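Local coordinates for protein transketolase (Campylobacter jejuni, PDB 3L84) that belongs to the transketolase family of thiamine diphosphate-binding enzymes and assembles from two copies of a three-domain chain, at residues A[446-451]-A[608-613]. Numbering follows the deposited sequence.
Sequences VGEDGP and SGKDKD
Glu-448 and Ser-608 carry a mostly buried loop-to-loop contact between the pyrimidine-binding and C-terminal domains, joining the loop that follows strand 436-440 to the approach to helix 611-617. The hydroxyl of Ser-608, with OG anti to the backbone N, donates to the carbonyl of Glu-448, OG to O 2.7 Å. It approaches that oxygen at a C=O...donor angle of 136° and stands somewhat out of the carbonyl plane. The same OG is hydrogen-bonded to the backbone N of Gly-100 of the second subunit, so this one hydroxyl ties together two domains and the dimer partner.

Glu-448 sits in a type I beta turn running from Gly-447 to Gly-450, closed by Gly-450 N to Gly-447 O at 3.1 Å. At Gly-450, where a CB would crowd Ser-608 CB and Pro-451 CD, the lack of a side chain lets the backbones approach to 3.6 Å, CA to CA of Ser-608. A bend at chi2 (89°) brings CD of Glu-448 against the carbonyl O of Gly-609 and CA of Lys-610, the residue at the N-cap position of helix 611-617. OE2 rests 3.6 Å from CG of Lys-610. The ammonium of Lys-610 is linked indirectly: one water bridges Glu-448 OE2 and Lys-610 NZ, accepting from the ammonium, the two charged atoms staying 4.4 Å apart. A second water, 2.7 Å from Glu-448 OE1, accepts from Asp-611 N in the first turn of the helix, where the negative carboxylate would be expected to suit the helix dipole. On the turn's next residue, Asp-449 forms a salt bridge with Arg-92 of the second subunit.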
loop_
_atom_site.group_PDB
_atom_site.type_symbol
_atom_site.label_atom_id
_atom_site.label_comp_id
_atom_site.label_asym_id
_atom_site.label_seq_id
_atom_site.Cartn_x
_atom_site.Cartn_y
_atom_site.Cartn_z
ATOM N N VAL A 446 14.966 6.748 13.838
ATOM C CA VAL A 446 13.722 6.700 14.608
ATOM C C VAL A 446 13.924 6.168 16.034
ATOM O O VAL A 446 13.316 6.655 16.998
ATOM C CB VAL A 446 12.695 5.851 13.816
ATOM C CG1 VAL A 446 11.550 5.350 14.712
ATOM C CG2 VAL A 446 12.142 6.684 12.676
ATOM N N GLY A 447 14.763 5.156 16.184
ATOM C CA GLY A 447 15.129 4.649 17.500
ATOM C C GLY A 447 14.121 3.697 18.100
ATOM O O GLY A 447 13.867 2.625 17.584
ATOM N N GLU A 448 13.567 4.067 19.241
ATOM C CA GLU A 448 12.899 3.123 20.125
ATOM C C GLU A 448 11.639 2.471 19.548
ATOM O O GLU A 448 11.296 1.345 19.934
ATOM C CB GLU A 448 12.555 3.776 21.473
ATOM C CG GLU A 448 13.790 4.117 22.358
ATOM C CD GLU A 448 14.372 5.478 22.131
ATOM O OE1 GLU A 448 14.180 6.105 21.067
ATOM O OE2 GLU A 448 15.029 5.933 23.104
ATOM N N ASP A 449 10.931 3.146 18.660
ATOM C CA ASP A 449 9.769 2.524 18.063
ATOM C C ASP A 449 10.092 1.213 17.350
ATOM O O ASP A 449 9.205 0.354 17.220
ATOM C CB ASP A 449 9.043 3.463 17.125
ATOM C CG ASP A 449 8.164 4.451 17.823
ATOM O OD1 ASP A 449 7.872 4.338 19.035
ATOM O OD2 ASP A 449 7.705 5.385 17.121
ATOM N N GLY A 450 11.335 1.038 16.909
ATOM C CA GLY A 450 11.732 -0.279 16.449
ATOM C C GLY A 450 11.465 -0.559 14.981
ATOM O O GLY A 450 11.014 0.327 14.223
ATOM N N PRO A 451 11.686 -1.818 14.589
ATOM C CA PRO A 451 11.786 -2.150 13.154
ATOM C C PRO A 451 10.524 -1.968 12.323
ATOM O O PRO A 451 10.632 -1.691 11.107
ATOM C CB PRO A 451 12.267 -3.599 13.157
ATOM C CG PRO A 451 11.901 -4.109 14.478
ATOM C CD PRO A 451 12.116 -2.960 15.411
ATOM N N SER A 608 14.742 -1.970 17.983
ATOM C CA SER A 608 14.243 -1.037 18.978
ATOM C C SER A 608 15.339 -0.673 19.962
ATOM O O SER A 608 15.793 -1.509 20.730
ATOM C CB SER A 608 13.021 -1.675 19.686
ATOM O OG SER A 608 12.564 -0.862 20.738
ATOM N N GLY A 609 15.728 0.589 20.007
ATOM C CA GLY A 609 16.733 1.079 20.951
ATOM C C GLY A 609 16.942 2.558 20.745
ATOM O O GLY A 609 16.375 3.155 19.830
ATOM N N LYS A 610 17.720 3.182 21.629
ATOM C CA LYS A 610 18.062 4.600 21.448
ATOM C C LYS A 610 18.738 4.814 20.118
ATOM O O LYS A 610 19.544 3.977 19.708
ATOM C CB LYS A 610 18.979 5.022 22.589
ATOM C CG LYS A 610 18.347 5.002 24.005
ATOM C CD LYS A 610 19.366 5.415 25.071
ATOM C CE LYS A 610 18.785 5.250 26.487
ATOM N NZ LYS A 610 17.531 6.003 26.716
ATOM N N ASP A 611 18.431 5.906 19.431
ATOM C CA ASP A 611 18.991 6.198 18.135
ATOM C C ASP A 611 20.498 5.991 18.050
ATOM O O ASP A 611 20.968 5.320 17.131
ATOM C CB ASP A 611 18.562 7.595 17.641
ATOM C CG ASP A 611 18.942 8.754 18.561
ATOM O OD1 ASP A 611 19.561 8.608 19.640
ATOM O OD2 ASP A 611 18.559 9.879 18.138
ATOM N N LYS A 612 21.233 6.541 18.997
ATOM C CA LYS A 612 22.701 6.424 18.936
ATOM C C LYS A 612 23.134 4.949 19.043
ATOM O O LYS A 612 24.096 4.545 18.382
ATOM C CB LYS A 612 23.390 7.308 19.976
ATOM C CG LYS A 612 23.316 8.804 19.664
ATOM C CD LYS A 612 23.945 9.606 20.808
ATOM C CE LYS A 612 23.824 11.123 20.635
ATOM N NZ LYS A 612 24.434 11.857 21.804
ATOM N N ASP A 613 22.430 4.159 19.845
ATOM C CA ASP A 613 22.737 2.733 19.996
ATOM C C ASP A 613 22.438 1.957 18.698
ATOM O O ASP A 613 23.216 1.104 18.278
ATOM C CB ASP A 613 21.918 2.109 21.119
ATOM C CG ASP A 613 22.267 2.625 22.511
ATOM O OD1 ASP A 613 23.307 3.330 22.655
ATOM O OD2 ASP A 613 21.479 2.282 23.454
HETATM O O HOH W 1 15.267 4.809 25.590
HETATM O O HOH W 2 16.191 7.608 20.117
#